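Local atomic coordinates of FOKI restriction endonuclease (Planomicrobium okeanokoites, PDB entry 2FOK), a protein that cleaves double-stranded DNA as a metal-dependent type IIS restriction endonuclease, with sequence recognition and phosphodiester hydrolysis carried by separate domains. Residues A[168-173]-A[274-279]; A[154-159]-A[237-242]; A[161-166]-A[355-360]; A[294-299]-A[309-314]. All coordinates share one frame; numbering follows the deposited sequence.

Contact 1: A[168-173]-A[274-279]; sequences LLEDGQ and VLRRAK
Glu170 OE1 is the polar atom on which this contact turns. Lys279 NZ reaches it at 3.2 Å, a salt bridge that meets the syn lone pair of the oxygen, on the side of OE2. The two side chains cross at about a right angle, and NZ comes closest, with CE just behind it. Arg276 adds a second positive charge: its NH2 lies 4.3 Å from OE1, too far for a salt bridge, with the oxygen at the guanidinium edge. The acidic oxygen thus sits in a locally positive field, which probably stabilises its ionised form. Beside the ion pair, Leu275 CD1 stands 3.8 Å from Glu170 CB and also touches OE1. The glutamate spans the gap because CG lies between its backbone N and carbonyl carbon (chi1 66°) and the chain beyond is extended. A glutamine in place of Glu170 would probably keep the packing on Leu275 but leave Lys279 without its counter-charge. The lysine stem also rests on Phe357, whereas Leu275 packs on Leu166 and Thr167. Glu170 belongs to a type I beta turn from Leu169 to Gly172, closed by Gly172 N to Leu169 O at 2.9 Å. A turn at the end of one helix, tied to the last turn of another by a surface ion pair, joins helices 160-169 and 269-279 within the second helix-turn-helix-type recognition subdomain.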
loop_
_atom_site.group_PDB
_atom_site.type_symbol
_atom_site.label_atom_id
_atom_site.label_comp_id
_atom_site.label_asym_id
_atom_site.label_seq_id
_atom_site.Cartn_x
_atom_site.Cartn_y
_atom_site.Cartn_z
ATOM N N LEU A 168 11.511 -3.101 12.424
ATOM C CA LEU A 168 12.068 -3.762 11.245
ATOM C C LEU A 168 13.546 -3.464 11.004
ATOM O O LEU A 168 14.189 -4.128 10.201
ATOM C CB LEU A 168 11.270 -3.367 9.998
ATOM C CG LEU A 168 9.809 -3.818 9.972
ATOM C CD1 LEU A 168 9.076 -3.179 8.811
ATOM C CD2 LEU A 168 9.770 -5.317 9.851
ATOM N N LEU A 169 14.080 -2.465 11.697
ATOM C CA LEU A 169 15.481 -2.094 11.524
ATOM C C LEU A 169 16.287 -2.360 12.801
ATOM O O LEU A 169 17.495 -2.131 12.844
ATOM C CB LEU A 169 15.575 -0.606 11.160
ATOM C CG LEU A 169 14.980 -0.108 9.840
ATOM C CD1 LEU A 169 15.018 1.407 9.801
ATOM C CD2 LEU A 169 15.772 -0.662 8.670
ATOM N N GLU A 170 15.609 -2.873 13.824
ATOM C CA GLU A 170 16.220 -3.128 15.122
ATOM C C GLU A 170 17.521 -3.931 15.152
ATOM O O GLU A 170 18.352 -3.718 16.045
ATOM C CB GLU A 170 15.191 -3.766 16.066
ATOM C CG GLU A 170 14.725 -5.151 15.680
ATOM C CD GLU A 170 13.681 -5.690 16.644
ATOM O OE1 GLU A 170 13.228 -4.927 17.529
ATOM O OE2 GLU A 170 13.310 -6.877 16.521
ATOM N N ASP A 171 17.711 -4.829 14.185
ATOM C CA ASP A 171 18.918 -5.658 14.138
ATOM C C ASP A 171 20.086 -5.025 13.401
ATOM O O ASP A 171 21.117 -5.671 13.193
ATOM C CB ASP A 171 18.606 -7.013 13.506
ATOM C CG ASP A 171 17.865 -7.921 14.442
ATOM O OD1 ASP A 171 17.939 -7.660 15.657
ATOM O OD2 ASP A 171 17.210 -8.885 13.977
ATOM N N GLY A 172 19.930 -3.766 13.009
ATOM C CA GLY A 172 20.997 -3.084 12.303
ATOM C C GLY A 172 20.924 -3.284 10.805
ATOM O O GLY A 172 21.840 -2.895 10.082
ATOM N N GLN A 173 19.835 -3.897 10.345
ATOM C CA GLN A 173 19.617 -4.153 8.922
ATOM C C GLN A 173 19.602 -2.851 8.118
ATOM O O GLN A 173 19.281 -1.784 8.650
ATOM C CB GLN A 173 18.273 -4.880 8.702
ATOM C CG GLN A 173 18.029 -6.115 9.576
ATOM C CD GLN A 173 17.193 -5.798 10.808
ATOM O OE1 GLN A 173 17.300 -4.716 11.374
ATOM N NE2 GLN A 173 16.360 -6.744 11.228
ATOM N N VAL A 274 14.479 4.608 21.761
ATOM C CA VAL A 274 13.064 4.909 21.585
ATOM C C VAL A 274 12.309 3.594 21.422
ATOM O O VAL A 274 11.232 3.421 21.979
ATOM C CB VAL A 274 12.863 5.820 20.331
ATOM C CG1 VAL A 274 11.452 5.712 19.796
ATOM C CG2 VAL A 274 13.196 7.269 20.682
ATOM N N LEU A 275 12.892 2.661 20.676
ATOM C CA LEU A 275 12.261 1.363 20.450
ATOM C C LEU A 275 12.292 0.533 21.725
ATOM O O LEU A 275 11.300 -0.099 22.094
ATOM C CB LEU A 275 12.984 0.600 19.327
ATOM C CG LEU A 275 12.257 -0.462 18.487
ATOM C CD1 LEU A 275 13.061 -1.749 18.509
ATOM C CD2 LEU A 275 10.865 -0.712 18.999
ATOM N N ARG A 276 13.442 0.530 22.388
ATOM C CA ARG A 276 13.608 -0.222 23.623
ATOM C C ARG A 276 12.525 0.176 24.632
ATOM O O ARG A 276 11.877 -0.683 25.231
ATOM C CB ARG A 276 15.004 0.041 24.205
ATOM C CG ARG A 276 15.705 -1.189 24.760
ATOM C CD ARG A 276 16.795 -1.702 23.819
ATOM N NE ARG A 276 16.271 -2.045 22.500
ATOM C CZ ARG A 276 15.211 -2.823 22.293
ATOM N NH1 ARG A 276 14.554 -3.345 23.323
ATOM N NH2 ARG A 276 14.797 -3.073 21.056
ATOM N N ARG A 277 12.324 1.481 24.805
ATOM C CA ARG A 277 11.313 1.981 25.729
ATOM C C ARG A 277 9.889 1.681 25.237
ATOM O O ARG A 277 8.978 1.500 26.044
ATOM C CB ARG A 277 11.487 3.495 25.939
ATOM C CG ARG A 277 10.162 4.271 26.065
ATOM C CD ARG A 277 10.331 5.666 26.656
ATOM N NE ARG A 277 9.188 6.020 27.494
ATOM C CZ ARG A 277 8.662 7.237 27.587
ATOM N NH1 ARG A 277 9.177 8.243 26.888
ATOM N NH2 ARG A 277 7.604 7.447 28.362
ATOM N N ALA A 278 9.700 1.635 23.918
ATOM C CA ALA A 278 8.383 1.360 23.332
ATOM C C ALA A 278 8.017 -0.109 23.470
ATOM O O ALA A 278 6.843 -0.501 23.361
ATOM C CB ALA A 278 8.371 1.756 21.854
ATOM N N LYS A 279 9.034 -0.926 23.706
ATOM C CA LYS A 279 8.831 -2.359 23.852
ATOM C C LYS A 279 8.432 -2.700 25.279
ATOM O O LYS A 279 7.688 -3.659 25.516
ATOM C CB LYS A 279 10.103 -3.108 23.456
ATOM C CG LYS A 279 9.917 -4.026 22.256
ATOM C CD LYS A 279 10.678 -3.537 21.033
ATOM C CE LYS A 279 10.502 -4.498 19.869
ATOM N NZ LYS A 279 11.356 -5.722 19.988
#

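Contact 2: A[154-159]-A[237-242]; sequences EAISSY and LGLVKQ
Ile156 meets two leucines, Leu237 and Leu239, and the contact between the segments is entirely apolar. Its two branches divide the work. The CD1 methyl, at the end of the long branch, comes 4.3 Å from Leu237 CD1, and the short branch places CG2 at 4.2 Å from Leu239 CD1. Ile156 and Leu239 slide past each other in opposite directions, and CG2 to CD1 is their nearest approach. The first torsion of Ile156, -145°, is well off a staggered value, yet it is the setting that aims one branch at each leucine. Leu152, Ile153, Trp233 and Leu234 surround the three side chains and make them part of a larger buried core.

Hydrogen bonds shape the two backbones instead of joining them. Ala155 O accepts from both Ser158 OG, at 2.6 Å, and Ser158 N, at 3.2 Å; the hydroxyl approaches with a tilt of 17° from the carbonyl plane. This double grip lies at the turn between helices 146-157 and 160-169, where Tyr159 takes the N-cap position of the second. On the partner segment Gly238, with positive phi, ends helix 222-236 in a Schellman motif, setting Leu237 and Leu239 to either side of it in sequence. The chain then enters strand 240-248, which pairs with 258-267; helices packed on such an antiparallel pair are consistent with a winged-helix relative among helix-turn-helix folds.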
loop_
_atom_site.group_PDB
_atom_site.type_symbol
_atom_site.label_atom_id
_atom_site.label_comp_id
_atom_site.label_asym_id
_atom_site.label_seq_id
_atom_site.Cartn_x
_atom_site.Cartn_y
_atom_site.Cartn_z
ATOM N N GLU A 154 8.284 12.440 20.795
ATOM C CA GLU A 154 7.286 11.837 21.658
ATOM C C GLU A 154 6.020 11.627 20.852
ATOM O O GLU A 154 5.327 10.628 21.014
ATOM C CB GLU A 154 6.988 12.744 22.848
ATOM C CG GLU A 154 5.636 12.479 23.480
ATOM C CD GLU A 154 5.744 11.701 24.766
ATOM O OE1 GLU A 154 6.886 11.485 25.235
ATOM O OE2 GLU A 154 4.680 11.310 25.302
ATOM N N ALA A 155 5.717 12.589 19.992
ATOM C CA ALA A 155 4.544 12.520 19.139
ATOM C C ALA A 155 4.631 11.303 18.221
ATOM O O ALA A 155 3.693 10.515 18.125
ATOM C CB ALA A 155 4.440 13.793 18.307
ATOM N N ILE A 156 5.769 11.146 17.555
ATOM C CA ILE A 156 5.962 10.029 16.631
ATOM C C ILE A 156 6.020 8.665 17.311
ATOM O O ILE A 156 5.733 7.648 16.680
ATOM C CB ILE A 156 7.246 10.218 15.760
ATOM C CG1 ILE A 156 6.992 9.644 14.359
ATOM C CG2 ILE A 156 8.463 9.557 16.436
ATOM C CD1 ILE A 156 8.090 9.937 13.312
ATOM N N SER A 157 6.384 8.642 18.591
ATOM C CA SER A 157 6.470 7.382 19.335
ATOM C C SER A 157 5.083 6.815 19.652
ATOM O O SER A 157 4.939 5.641 19.986
ATOM C CB SER A 157 7.268 7.590 20.622
ATOM O OG SER A 157 8.621 7.929 20.329
ATOM N N SER A 158 4.070 7.670 19.555
ATOM C CA SER A 158 2.680 7.283 19.799
ATOM C C SER A 158 2.039 6.892 18.463
ATOM O O SER A 158 0.836 6.616 18.394
ATOM C CB SER A 158 1.911 8.461 20.378
ATOM O OG SER A 158 1.665 9.426 19.360
ATOM N N TYR A 159 2.859 6.885 17.412
ATOM C CA TYR A 159 2.448 6.558 16.044
ATOM C C TYR A 159 2.940 5.134 15.713
ATOM O O TYR A 159 4.122 4.921 15.460
ATOM C CB TYR A 159 3.063 7.604 15.099
ATOM C CG TYR A 159 2.634 7.477 13.657
ATOM C CD1 TYR A 159 1.286 7.476 13.310
ATOM C CD2 TYR A 159 3.574 7.278 12.646
ATOM C CE1 TYR A 159 0.889 7.269 12.011
ATOM C CE2 TYR A 159 3.179 7.070 11.337
ATOM C CZ TYR A 159 1.833 7.063 11.030
ATOM O OH TYR A 159 1.429 6.833 9.736
ATOM N N LEU A 237 14.653 13.286 12.520
ATOM C CA LEU A 237 14.595 13.345 13.977
ATOM C C LEU A 237 15.749 12.560 14.590
ATOM O O LEU A 237 15.846 12.441 15.810
ATOM C CB LEU A 237 13.252 12.801 14.493
ATOM C CG LEU A 237 12.053 13.743 14.311
ATOM C CD1 LEU A 237 10.764 13.008 14.599
ATOM C CD2 LEU A 237 12.191 14.947 15.240
ATOM N N GLY A 238 16.616 12.026 13.728
ATOM C CA GLY A 238 17.777 11.279 14.185
ATOM C C GLY A 238 17.577 9.843 14.637
ATOM O O GLY A 238 18.534 9.193 15.065
ATOM N N LEU A 239 16.353 9.331 14.548
ATOM C CA LEU A 239 16.077 7.961 14.974
ATOM C C LEU A 239 16.464 6.927 13.912
ATOM O O LEU A 239 16.618 5.736 14.208
ATOM C CB LEU A 239 14.591 7.818 15.328
ATOM C CG LEU A 239 14.003 8.942 16.186
ATOM C CD1 LEU A 239 12.552 8.617 16.555
ATOM C CD2 LEU A 239 14.850 9.105 17.442
ATOM N N VAL A 240 16.623 7.387 12.678
ATOM C CA VAL A 240 16.991 6.501 11.578
ATOM C C VAL A 240 17.967 7.247 10.666
ATOM O O VAL A 240 18.061 8.472 10.729
ATOM C CB VAL A 240 15.714 6.085 10.775
ATOM C CG1 VAL A 240 15.904 6.354 9.284
ATOM C CG2 VAL A 240 15.368 4.624 11.041
ATOM N N LYS A 241 18.708 6.516 9.840
ATOM C CA LYS A 241 19.631 7.149 8.901
ATOM C C LYS A 241 19.315 6.708 7.477
ATOM O O LYS A 241 19.324 5.518 7.180
ATOM C CB LYS A 241 21.078 6.784 9.223
ATOM C CG LYS A 241 22.107 7.696 8.542
ATOM C CD LYS A 241 23.433 6.977 8.302
ATOM C CE LYS A 241 24.030 6.405 9.601
ATOM N NZ LYS A 241 24.113 4.904 9.623
ATOM N N GLN A 242 19.028 7.662 6.599
ATOM C CA GLN A 242 18.733 7.340 5.209
ATOM C C GLN A 242 20.008 7.403 4.380
ATOM O O GLN A 242 20.728 8.398 4.403
ATOM C CB GLN A 242 17.701 8.312 4.631
ATOM C CG GLN A 242 17.015 7.802 3.373
ATOM C CD GLN A 242 16.360 8.913 2.574
ATOM O OE1 GLN A 242 15.654 9.758 3.127
ATOM N NE2 GLN A 242 16.587 8.919 1.268
#

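Contact 3: A[161-166]-A[355-360]; sequences PAIRIL and GIFIEI
Ile163 and Phe357 cross at about a right angle, and one methyl makes the meeting. Ile163 CG2 lies 3.7 Å from Phe357 CZ and 4.1 Å from CE2, approaching the far end of the ring obliquely. The methyl gets there because CG2 stands anti to the isoleucine's backbone N, while CG1 (chi1 -66°) carries the longer branch away from the strand segment. Phe357 holds CG anti to its own carbonyl carbon, and this brings the ring back toward the helix from a backbone that is otherwise departing from it. One face of the ring has Gly355 O 4.2 Å above its plane, offset toward the rim; that oxygen also accepts a hydrogen bond from Lys289 NZ.

Arg164 supplies the second touch, with its stem rather than its charge: CB rests 3.7 Å from Gly355 N. Here the backbones themselves come close, Arg164 CA being 4.3 Å from Gly355 CA. A side chain at Gly355 would probably press on Pro161 N and, at a phi of 123°, on the preceding carbonyl oxygen. The guanidinium leads off to Asn183, whose O takes a bond from Arg164 NE.

Gly355 closes helix 341-352 in a Schellman motif and the chain runs on into strand 358-361, paired with 364-367. Away from Gly355, helix 160-169 lies against helix 222-236, with Pro161 and Ala162 on Ile230, and so bridges a recognition subdomain and the D3 domain.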
loop_
_atom_site.group_PDB
_atom_site.type_symbol
_atom_site.label_atom_id
_atom_site.label_comp_id
_atom_site.label_asym_id
_atom_site.label_seq_id
_atom_site.Cartn_x
_atom_site.Cartn_y
_atom_site.Cartn_z
ATOM N N PRO A 161 2.929 2.923 12.990
ATOM C CA PRO A 161 3.782 2.692 11.819
ATOM C C PRO A 161 5.251 3.046 12.005
ATOM O O PRO A 161 6.126 2.337 11.504
ATOM C CB PRO A 161 3.112 3.517 10.730
ATOM C CG PRO A 161 1.659 3.431 11.093
ATOM C CD PRO A 161 1.662 3.569 12.606
ATOM N N ALA A 162 5.519 4.141 12.712
ATOM C CA ALA A 162 6.891 4.572 12.979
ATOM C C ALA A 162 7.525 3.523 13.877
ATOM O O ALA A 162 8.657 3.108 13.665
ATOM C CB ALA A 162 6.898 5.928 13.672
ATOM N N ILE A 163 6.783 3.086 14.887
ATOM C CA ILE A 163 7.300 2.056 15.781
ATOM C C ILE A 163 7.565 0.787 14.976
ATOM O O ILE A 163 8.539 0.087 15.220
ATOM C CB ILE A 163 6.313 1.753 16.931
ATOM C CG1 ILE A 163 6.192 2.982 17.839
ATOM C CG2 ILE A 163 6.798 0.545 17.743
ATOM C CD1 ILE A 163 7.524 3.610 18.220
ATOM N N ARG A 164 6.697 0.502 14.007
ATOM C CA ARG A 164 6.859 -0.674 13.155
ATOM C C ARG A 164 8.093 -0.536 12.276
ATOM O O ARG A 164 8.817 -1.502 12.074
ATOM C CB ARG A 164 5.641 -0.881 12.253
ATOM C CG ARG A 164 5.801 -2.056 11.305
ATOM C CD ARG A 164 6.208 -3.323 12.073
ATOM N NE ARG A 164 6.002 -4.540 11.289
ATOM C CZ ARG A 164 6.199 -5.776 11.748
ATOM N NH1 ARG A 164 6.610 -5.972 12.991
ATOM N NH2 ARG A 164 6.001 -6.822 10.955
ATOM N N ILE A 165 8.328 0.654 11.734
ATOM C CA ILE A 165 9.510 0.836 10.905
ATOM C C ILE A 165 10.756 0.603 11.774
ATOM O O ILE A 165 11.732 0.005 11.317
ATOM C CB ILE A 165 9.563 2.259 10.268
ATOM C CG1 ILE A 165 8.425 2.428 9.253
ATOM C CG2 ILE A 165 10.897 2.470 9.555
ATOM C CD1 ILE A 165 8.666 1.747 7.902
ATOM N N LEU A 166 10.709 1.063 13.028
ATOM C CA LEU A 166 11.831 0.912 13.963
ATOM C C LEU A 166 12.086 -0.540 14.350
ATOM O O LEU A 166 13.224 -0.942 14.577
ATOM C CB LEU A 166 11.578 1.718 15.234
ATOM C CG LEU A 166 11.637 3.244 15.148
ATOM C CD1 LEU A 166 11.679 3.789 16.570
ATOM C CD2 LEU A 166 12.857 3.710 14.345
ATOM N N GLY A 355 2.371 -1.730 13.795
ATOM C CA GLY A 355 3.006 -1.186 14.986
ATOM C C GLY A 355 2.546 -1.638 16.364
ATOM O O GLY A 355 3.130 -1.225 17.371
ATOM N N ILE A 356 1.513 -2.472 16.421
ATOM C CA ILE A 356 0.984 -2.959 17.687
ATOM C C ILE A 356 1.612 -4.314 18.023
ATOM O O ILE A 356 1.737 -5.173 17.153
ATOM C CB ILE A 356 -0.560 -3.087 17.612
ATOM C CG1 ILE A 356 -1.167 -1.734 17.212
ATOM C CG2 ILE A 356 -1.130 -3.535 18.964
ATOM C CD1 ILE A 356 -2.081 -1.799 16.006
ATOM N N PHE A 357 2.011 -4.498 19.282
ATOM C CA PHE A 357 2.653 -5.742 19.704
ATOM C C PHE A 357 1.702 -6.819 20.219
ATOM O O PHE A 357 1.114 -6.679 21.286
ATOM C CB PHE A 357 3.695 -5.460 20.788
ATOM C CG PHE A 357 4.764 -4.499 20.365
ATOM C CD1 PHE A 357 5.728 -4.877 19.438
ATOM C CD2 PHE A 357 4.802 -3.212 20.888
ATOM C CE1 PHE A 357 6.719 -3.978 19.035
ATOM C CE2 PHE A 357 5.791 -2.308 20.491
ATOM C CZ PHE A 357 6.750 -2.694 19.563
ATOM N N ILE A 358 1.576 -7.899 19.455
ATOM C CA ILE A 358 0.727 -9.024 19.829
ATOM C C ILE A 358 1.563 -10.293 19.738
ATOM O O ILE A 358 1.863 -10.772 18.646
ATOM C CB ILE A 358 -0.496 -9.163 18.889
ATOM C CG1 ILE A 358 -1.316 -7.874 18.924
ATOM C CG2 ILE A 358 -1.350 -10.356 19.306
ATOM C CD1 ILE A 358 -2.463 -7.839 17.928
ATOM N N GLU A 359 1.953 -10.821 20.892
ATOM C CA GLU A 359 2.754 -12.036 20.939
ATOM C C GLU A 359 1.901 -13.239 20.583
ATOM O O GLU A 359 0.720 -13.303 20.926
ATOM C CB GLU A 359 3.358 -12.237 22.335
ATOM C CG GLU A 359 3.586 -13.704 22.727
ATOM C CD GLU A 359 2.906 -14.078 24.036
ATOM O OE1 GLU A 359 3.364 -13.607 25.098
ATOM O OE2 GLU A 359 1.913 -14.841 24.007
ATOM N N ILE A 360 2.512 -14.178 19.873
ATOM C CA ILE A 360 1.853 -15.413 19.480
ATOM C C ILE A 360 2.746 -16.551 19.965
ATOM O O ILE A 360 3.882 -16.696 19.511
ATOM C CB ILE A 360 1.687 -15.511 17.940
ATOM C CG1 ILE A 360 0.983 -14.262 17.409
ATOM C CG2 ILE A 360 0.882 -16.763 17.571
ATOM C CD1 ILE A 360 1.381 -13.894 15.979
#

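Contact 4: A[294-299]-A[309-314]; sequences EMLATN and RRALIL
Leu296 and Arg310 join a loop to helix 303-319 in the D3 domain, a member of the helix-turn-helix clan. The arginine sets CG anti to its carbonyl carbon (chi1 -78°) and runs extended from CG to NE, which carries the guanidinium off the helix to the level of the loop. There NH1 donates to Leu296 O at 2.9 Å, with an angle of 156° at the hydrogen. The oxygen lies at the guanidinium edge, in its plane, and the donor in turn lies in the carbonyl plane. Together with the salt bridges of NE to Asp347 and NH2 to Glu189, this bond probably fixes the rotation of the flat group.

A methionine in place of Arg310 would probably leave the buried Leu296 carbonyl without this donor and Glu189 without its cationic mate. Ala297 CB, 4.0 Å from NH1, borders the group obliquely.

Leu296 also has CG anti to its carbonyl carbon (chi1 -45°), which turns its isobutyl group onto the helix. Its CD1 packs 3.8 Å from Ala311 CB and reaches past the methyl to the backbone, 3.6 Å from Ala311 N.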
loop_
_atom_site.group_PDB
_atom_site.type_symbol
_atom_site.label_atom_id
_atom_site.label_comp_id
_atom_site.label_asym_id
_atom_site.label_seq_id
_atom_site.Cartn_x
_atom_site.Cartn_y
_atom_site.Cartn_z
ATOM N N GLU A 294 -10.283 4.738 11.407
ATOM C CA GLU A 294 -9.958 5.200 10.053
ATOM C C GLU A 294 -8.583 4.801 9.549
ATOM O O GLU A 294 -8.229 5.111 8.418
ATOM C CB GLU A 294 -10.073 6.722 9.968
ATOM C CG GLU A 294 -11.484 7.245 9.916
ATOM C CD GLU A 294 -12.046 7.525 11.294
ATOM O OE1 GLU A 294 -11.460 7.056 12.295
ATOM O OE2 GLU A 294 -13.083 8.217 11.375
ATOM N N MET A 295 -7.795 4.127 10.377
ATOM C CA MET A 295 -6.462 3.738 9.946
ATOM C C MET A 295 -6.346 2.244 9.675
ATOM O O MET A 295 -5.337 1.781 9.138
ATOM C CB MET A 295 -5.419 4.164 10.993
ATOM C CG MET A 295 -5.306 3.274 12.232
ATOM S SD MET A 295 -3.696 3.480 13.072
ATOM C CE MET A 295 -3.134 1.789 13.165
ATOM N N LEU A 296 -7.394 1.503 10.015
ATOM C CA LEU A 296 -7.400 0.054 9.853
ATOM C C LEU A 296 -7.726 -0.438 8.441
ATOM O O LEU A 296 -7.851 -1.634 8.218
ATOM C CB LEU A 296 -8.366 -0.569 10.879
ATOM C CG LEU A 296 -8.264 -0.009 12.313
ATOM C CD1 LEU A 296 -9.284 -0.682 13.232
ATOM C CD2 LEU A 296 -6.865 -0.238 12.850
ATOM N N ALA A 297 -7.850 0.486 7.491
ATOM C CA ALA A 297 -8.134 0.150 6.095
ATOM C C ALA A 297 -8.221 1.434 5.291
ATOM O O ALA A 297 -8.857 2.391 5.733
ATOM C CB ALA A 297 -9.452 -0.642 5.973
ATOM N N THR A 298 -7.593 1.452 4.113
ATOM C CA THR A 298 -7.610 2.641 3.264
ATOM C C THR A 298 -8.427 2.523 1.972
ATOM O O THR A 298 -9.630 2.803 1.966
ATOM C CB THR A 298 -6.165 3.102 2.886
ATOM O OG1 THR A 298 -5.599 2.205 1.920
ATOM C CG2 THR A 298 -5.269 3.139 4.116
ATOM N N ASN A 299 -7.772 2.111 0.889
ATOM C CA ASN A 299 -8.402 2.002 -0.424
ATOM C C ASN A 299 -9.092 0.676 -0.686
ATOM O O ASN A 299 -8.972 0.101 -1.768
ATOM C CB ASN A 299 -7.354 2.265 -1.509
ATOM C CG ASN A 299 -6.479 3.464 -1.190
ATOM O OD1 ASN A 299 -6.913 4.397 -0.512
ATOM N ND2 ASN A 299 -5.243 3.448 -1.674
ATOM N N ARG A 309 -14.485 -4.727 11.759
ATOM C CA ARG A 309 -14.022 -6.075 12.084
ATOM C C ARG A 309 -12.638 -6.049 12.740
ATOM O O ARG A 309 -12.412 -6.697 13.759
ATOM C CB ARG A 309 -13.990 -6.923 10.810
ATOM C CG ARG A 309 -13.967 -8.426 11.033
ATOM C CD ARG A 309 -12.996 -9.066 10.050
ATOM N NE ARG A 309 -13.616 -9.362 8.764
ATOM C CZ ARG A 309 -13.070 -9.134 7.568
ATOM N NH1 ARG A 309 -11.863 -8.593 7.458
ATOM N NH2 ARG A 309 -13.742 -9.467 6.475
ATOM N N ARG A 310 -11.704 -5.308 12.152
ATOM C CA ARG A 310 -10.373 -5.216 12.734
ATOM C C ARG A 310 -10.414 -4.432 14.048
ATOM O O ARG A 310 -9.644 -4.711 14.956
ATOM C CB ARG A 310 -9.407 -4.567 11.743
ATOM C CG ARG A 310 -8.947 -5.537 10.657
ATOM C CD ARG A 310 -8.329 -4.830 9.450
ATOM N NE ARG A 310 -8.042 -5.785 8.385
ATOM C CZ ARG A 310 -7.789 -5.459 7.125
ATOM N NH1 ARG A 310 -7.780 -4.191 6.750
ATOM N NH2 ARG A 310 -7.580 -6.409 6.224
ATOM N N ALA A 311 -11.328 -3.469 14.153
ATOM C CA ALA A 311 -11.457 -2.657 15.367
ATOM C C ALA A 311 -11.921 -3.508 16.542
ATOM O O ALA A 311 -11.396 -3.404 17.653
ATOM C CB ALA A 311 -12.446 -1.519 15.136
ATOM N N LEU A 312 -12.917 -4.346 16.281
ATOM C CA LEU A 312 -13.463 -5.231 17.287
ATOM C C LEU A 312 -12.482 -6.332 17.706
ATOM O O LEU A 312 -12.567 -6.844 18.819
ATOM C CB LEU A 312 -14.762 -5.843 16.769
ATOM C CG LEU A 312 -15.880 -4.810 16.660
ATOM C CD1 LEU A 312 -17.109 -5.421 16.020
ATOM C CD2 LEU A 312 -16.177 -4.276 18.060
ATOM N N ILE A 313 -11.563 -6.718 16.826
ATOM C CA ILE A 313 -10.601 -7.735 17.213
ATOM C C ILE A 313 -9.576 -7.088 18.140
ATOM O O ILE A 313 -9.102 -7.706 19.089
ATOM C CB ILE A 313 -9.867 -8.362 16.004
ATOM C CG1 ILE A 313 -10.864 -9.003 15.033
ATOM C CG2 ILE A 313 -8.936 -9.446 16.492
ATOM C CD1 ILE A 313 -10.303 -9.210 13.616
ATOM N N LEU A 314 -9.224 -5.841 17.856
ATOM C CA LEU A 314 -8.279 -5.113 18.691
ATOM C C LEU A 314 -8.847 -5.056 20.115
ATOM O O LEU A 314 -8.151 -5.348 21.086
ATOM C CB LEU A 314 -8.106 -3.682 18.170
ATOM C CG LEU A 314 -6.707 -3.093 17.952
ATOM C CD1 LEU A 314 -6.826 -1.592 17.742
ATOM C CD2 LEU A 314 -5.799 -3.402 19.120
#

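Overall arrangement
From the N terminus, the chain first gives one segment to each of three contacts: 154-159, 161-166 and 168-173, on helices 146-157 and 160-169 and the turn after them. Contact 2 closes first, when 237-242 returns to helix 146-157; contact 1 closes next with 274-279. These two cross. Contact 3 shuts only at 355-360, so its long loop crosses contact 2 and encloses contact 1 and the short loop of contact 4, which opens at 294-299 and closes at 309-314, in series after contact 1. Contacts 1, 2 and 3 touch one another, with Leu166 meeting residues of both other contacts. Contacts 1 and 2 consolidate the second recognition subdomain, contact 4 the D3 domain, and contact 3 joins the two.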